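Local structure of kallistatin (Homo sapiens, 6F4V) at residues Leu99-Lys104 with Leu121-Phe126; Val152-Lys157 with Ala313-His318. The protein inhibits tissue kallikrein, a serine protease, by forming a stable equimolar complex with it and being cleaved at its own reactive site. All coordinates share one frame; numbering follows the deposited sequence.

Contact 1: residues Leu99-Lys104 with Leu121-Phe126; sequences LSHNLK and LFHTNF
L99 and H123 sit across from each other where strand 120-124 runs parallel to strand 89-100 at the edge of the large sheet. A backbone bond from L99 N to F122 O (2.7 Å, 168° at the hydrogen) joins the strands. T124 N gives a second to L99 O and, just past the end of strand 89-100, H101 N a third to T124 O, 3.0 Å long. The side chain of L99 runs outward from there: its CB lies 3.5 Å from F122 O; CG, turned beside the backbone N (chi1 -58°), stays near that same oxygen. CD1 then crosses to the H123 imidazole, 3.9 Å from CE1, and also touches L121 CB. H101 reaches back on the other side of H123: its CD2 packs 3.5 Å from H123 CB, and one ring face covers T124 N and H123 C near the rim. On F126, T124 CG2 rides 3.5 Å above one ring face, while S100 N meets the ring edge. T124 OG1 bonds to T132 of helix 129-143. A water joins S100 OG to F126 N. With helix 107-117 between them, the strands form a beta-alpha-beta unit of the serpin fold. Main-chain bonds therefore set the pairing, and leucine, histidine and threonine carbons pack around it, with a water serving backbone and hydroxyl groups where the strands give out.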
# COMPACT_ATOMS: atom_id res chain seq x y z
N LEU A 99 23.58 1.89 -4.41
CA LEU A 99 24.74 1.21 -3.85
C LEU A 99 25.91 2.17 -3.67
O LEU A 99 26.18 2.96 -4.55
CB LEU A 99 25.18 0.12 -4.82
CG LEU A 99 24.15 -0.95 -5.18
CD1 LEU A 99 24.73 -1.88 -6.23
CD2 LEU A 99 23.71 -1.71 -3.95
N SER A 100 26.60 2.08 -2.54
CA SER A 100 27.79 2.90 -2.30
C SER A 100 28.81 2.65 -3.43
O SER A 100 29.08 1.49 -3.75
CB SER A 100 28.42 2.56 -0.94
OG SER A 100 29.60 3.33 -0.71
N HIS A 101 29.31 3.72 -4.05
CA HIS A 101 30.44 3.63 -5.00
C HIS A 101 31.65 2.83 -4.47
O HIS A 101 32.36 2.24 -5.27
CB HIS A 101 30.94 5.03 -5.43
CG HIS A 101 30.25 5.59 -6.64
ND1 HIS A 101 29.68 6.85 -6.65
CD2 HIS A 101 30.06 5.08 -7.88
CE1 HIS A 101 29.16 7.08 -7.85
NE2 HIS A 101 29.37 6.02 -8.61
N ASN A 102 31.89 2.84 -3.17
CA ASN A 102 33.08 2.20 -2.57
C ASN A 102 32.99 0.69 -2.42
O ASN A 102 33.89 -0.04 -2.83
CB ASN A 102 33.36 2.78 -1.17
CG ASN A 102 33.78 4.23 -1.21
OD1 ASN A 102 34.52 4.65 -2.10
ND2 ASN A 102 33.32 5.02 -0.24
N LEU A 103 31.89 0.26 -1.82
CA LEU A 103 31.78 -1.03 -1.17
C LEU A 103 31.61 -2.19 -2.17
O LEU A 103 31.03 -2.02 -3.25
CB LEU A 103 30.58 -0.97 -0.21
CG LEU A 103 30.34 -2.07 0.83
CD1 LEU A 103 31.29 -1.89 2.01
CD2 LEU A 103 28.90 -2.02 1.31
N LYS A 104 32.13 -3.36 -1.80
CA LYS A 104 31.96 -4.58 -2.60
C LYS A 104 30.70 -5.29 -2.12
O LYS A 104 30.67 -5.82 -0.99
CB LYS A 104 33.19 -5.49 -2.47
CG LYS A 104 33.18 -6.73 -3.38
CD LYS A 104 32.92 -6.38 -4.85
CE LYS A 104 33.50 -7.41 -5.81
NZ LYS A 104 32.75 -8.69 -5.78
N LEU A 121 20.02 -1.18 -10.49
CA LEU A 121 21.14 -0.81 -9.64
C LEU A 121 21.67 0.58 -10.01
O LEU A 121 21.91 0.86 -11.18
CB LEU A 121 22.27 -1.83 -9.75
CG LEU A 121 21.89 -3.29 -9.55
CD1 LEU A 121 23.16 -4.14 -9.60
CD2 LEU A 121 21.11 -3.52 -8.27
N PHE A 122 21.81 1.43 -9.01
CA PHE A 122 22.43 2.73 -9.18
C PHE A 122 23.59 2.82 -8.22
O PHE A 122 23.55 2.27 -7.12
CB PHE A 122 21.44 3.83 -8.87
CG PHE A 122 20.25 3.85 -9.77
CD1 PHE A 122 20.33 4.44 -11.04
CD2 PHE A 122 19.04 3.29 -9.37
CE1 PHE A 122 19.21 4.46 -11.88
CE2 PHE A 122 17.94 3.30 -10.20
CZ PHE A 122 18.02 3.88 -11.46
N HIS A 123 24.63 3.53 -8.64
CA HIS A 123 25.75 3.80 -7.75
C HIS A 123 25.69 5.26 -7.30
O HIS A 123 25.25 6.13 -8.06
CB HIS A 123 27.05 3.37 -8.43
CG HIS A 123 27.16 1.89 -8.59
ND1 HIS A 123 27.75 1.08 -7.65
CD2 HIS A 123 26.69 1.06 -9.56
CE1 HIS A 123 27.68 -0.18 -8.05
NE2 HIS A 123 27.04 -0.22 -9.20
N THR A 124 26.01 5.51 -6.04
CA THR A 124 25.99 6.87 -5.50
C THR A 124 27.05 7.04 -4.40
O THR A 124 27.52 6.06 -3.81
CB THR A 124 24.59 7.26 -4.96
OG1 THR A 124 24.57 8.65 -4.57
CG2 THR A 124 24.18 6.38 -3.79
N ASN A 125 27.40 8.29 -4.16
CA ASN A 125 28.37 8.64 -3.12
C ASN A 125 27.61 9.07 -1.88
O ASN A 125 27.09 10.19 -1.82
CB ASN A 125 29.30 9.76 -3.63
CG ASN A 125 30.27 10.24 -2.58
OD1 ASN A 125 30.52 9.56 -1.58
ND2 ASN A 125 30.84 11.42 -2.80
N PHE A 126 27.55 8.20 -0.88
CA PHE A 126 26.81 8.51 0.36
C PHE A 126 27.46 9.57 1.26
O PHE A 126 26.83 10.05 2.21
CB PHE A 126 26.47 7.22 1.13
CG PHE A 126 25.34 6.41 0.50
CD1 PHE A 126 24.02 6.81 0.64
CD2 PHE A 126 25.61 5.25 -0.22
CE1 PHE A 126 22.99 6.06 0.06
CE2 PHE A 126 24.58 4.50 -0.79
CZ PHE A 126 23.27 4.92 -0.66
O HOH W 1 29.47 5.82 -0.92

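Contact 2: residues Val152-Lys157 with Ala313-His318; sequences VSELKK and ASKSFH
K315 NZ is gripped by D284, through a salt bridge to OD2, and by a water 2.7 Å away that is also bound to E154 OE1 (3.2 Å from the same water). E154 and K315 do not pair directly: OE1 stays 4.3 Å from NZ, beyond salt-bridge range. What touches the carboxylate is the lysine's chain. Bends at chi2 (-56°) and chi3 (-75°) fold CD and then CE round, and CE ends 3.7 Å from E154 OE2, the two side chains crossing at a slant. Next comes F317, whose ring packs against the backbone of V152-E154 and S153 OG. S153 OG, set between its own backbone N and carbonyl carbon, stands over one ring face toward the rim, 3.3 Å from F317 CE1. E154 O instead approaches the ring edge, 3.9 Å from CE2, and V152 CA lies obliquely by CD2. E154 N, buried near CZ, has no polar partner in the model. At the far end K156 lays CG and CD beside S314 OG, and a water links K156 NZ (2.7 Å) to that hydroxyl (2.8 Å).

The touching parts, 152-156 and 314-317, run 165° apart, nearly antiparallel, yet no direct hydrogen bond joins them. F317 and K315 instead spend backbone bonds on S336 and A338 of strand 328-340, which its sequence and its place between strands 159-172 and 312-324 mark as the inserted reactive-centre loop. The loop leading from helix 129-143 to strand 159-172 is thus laid across one face of this sheet through an aromatic ring and two water bridges; the carboxylate, sharing a water, would be expected to favour the protonated lysine as a second, weaker partner beside D284.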
# COMPACT_ATOMS: atom_id res chain seq x y z
N VAL A 152 12.70 9.85 0.92
CA VAL A 152 13.77 9.76 1.89
C VAL A 152 13.96 11.16 2.51
O VAL A 152 14.55 12.04 1.88
CB VAL A 152 15.06 9.24 1.23
CG1 VAL A 152 16.21 9.22 2.22
CG2 VAL A 152 14.82 7.86 0.66
N SER A 153 13.43 11.35 3.72
CA SER A 153 13.48 12.65 4.42
C SER A 153 14.70 12.86 5.32
O SER A 153 14.92 13.97 5.79
CB SER A 153 12.21 12.83 5.24
OG SER A 153 11.99 11.69 6.05
N GLU A 154 15.45 11.78 5.61
CA GLU A 154 16.75 11.82 6.33
C GLU A 154 17.65 10.77 5.71
O GLU A 154 17.16 9.73 5.25
CB GLU A 154 16.64 11.35 7.78
CG GLU A 154 15.62 12.02 8.67
CD GLU A 154 15.45 11.27 9.98
OE1 GLU A 154 14.31 11.30 10.51
OE2 GLU A 154 16.43 10.65 10.47
N LEU A 155 18.96 11.01 5.79
CA LEU A 155 19.95 10.04 5.35
C LEU A 155 21.23 10.26 6.14
O LEU A 155 21.81 11.35 6.08
CB LEU A 155 20.21 10.21 3.84
CG LEU A 155 21.07 9.16 3.16
CD1 LEU A 155 20.34 7.82 3.16
CD2 LEU A 155 21.41 9.59 1.74
N LYS A 156 21.68 9.25 6.90
CA LYS A 156 22.92 9.38 7.68
C LYS A 156 24.15 9.25 6.78
O LYS A 156 24.09 8.63 5.70
CB LYS A 156 22.96 8.34 8.79
CG LYS A 156 21.84 8.47 9.80
CD LYS A 156 22.10 7.62 11.05
CE LYS A 156 21.24 8.06 12.23
NZ LYS A 156 19.78 7.91 11.95
N LYS A 157 25.27 9.82 7.22
CA LYS A 157 26.50 9.82 6.40
C LYS A 157 27.17 8.45 6.31
O LYS A 157 27.97 8.22 5.42
CB LYS A 157 27.52 10.87 6.91
CG LYS A 157 27.11 12.33 6.68
CD LYS A 157 28.09 13.35 7.27
CE LYS A 157 29.51 13.22 6.73
NZ LYS A 157 29.59 13.13 5.24
N ALA A 313 20.34 -1.92 10.11
CA ALA A 313 19.24 -1.12 9.61
C ALA A 313 19.39 0.33 10.03
O ALA A 313 19.81 0.59 11.15
CB ALA A 313 17.92 -1.67 10.13
N SER A 314 19.08 1.25 9.12
CA SER A 314 18.98 2.66 9.41
C SER A 314 17.49 3.05 9.21
O SER A 314 16.61 2.34 9.69
CB SER A 314 19.97 3.47 8.57
OG SER A 314 20.10 4.79 9.12
N LYS A 315 17.20 4.16 8.55
CA LYS A 315 15.83 4.65 8.45
C LYS A 315 15.07 3.91 7.34
O LYS A 315 15.66 3.50 6.34
CB LYS A 315 15.81 6.15 8.14
CG LYS A 315 16.39 7.08 9.22
CD LYS A 315 15.76 6.93 10.60
CE LYS A 315 14.37 7.57 10.66
NZ LYS A 315 13.70 7.35 11.96
N SER A 316 13.76 3.80 7.52
CA SER A 316 12.85 3.22 6.51
C SER A 316 11.56 4.03 6.45
O SER A 316 10.88 4.19 7.49
CB SER A 316 12.53 1.74 6.81
OG SER A 316 11.62 1.17 5.85
N PHE A 317 11.24 4.56 5.27
CA PHE A 317 10.07 5.42 5.09
C PHE A 317 9.07 4.80 4.15
O PHE A 317 9.43 3.99 3.29
CB PHE A 317 10.50 6.79 4.57
CG PHE A 317 11.46 7.49 5.47
CD1 PHE A 317 11.02 8.07 6.68
CD2 PHE A 317 12.81 7.53 5.16
CE1 PHE A 317 11.91 8.72 7.53
CE2 PHE A 317 13.71 8.17 6.03
CZ PHE A 317 13.26 8.75 7.20
N HIS A 318 7.81 5.16 4.34
CA HIS A 318 6.76 4.81 3.40
C HIS A 318 5.85 6.03 3.20
O HIS A 318 5.43 6.63 4.18
CB HIS A 318 5.91 3.64 3.91
CG HIS A 318 4.87 3.20 2.92
ND1 HIS A 318 5.18 2.42 1.83
CD2 HIS A 318 3.55 3.46 2.84
CE1 HIS A 318 4.08 2.22 1.12
NE2 HIS A 318 3.08 2.85 1.71
O HOH W 2 12.16 9.62 12.11
O HOH W 3 19.96 5.21 11.84

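Coming from the N terminus, the chain runs along strand 89-100, is carried back by helix 107-117 and sets strand 120-124 parallel beside the first; contact 1 closes that short loop. Only afterwards, beyond helix 129-143, does segment 152-157 open contact 2, which waits for 155 residues, much of it strand, before segment 313-318 completes it. The two therefore follow in series, neither crossing nor enclosing the other. Both involve the same large sheet, contact 1 at its outer edge and contact 2 over a strand nearer its middle, with centres about 16 Å apart. They meet where F126 CD1 packs 4.0 Å from L155 CD2, at the two ends of the passage through helix 129-143.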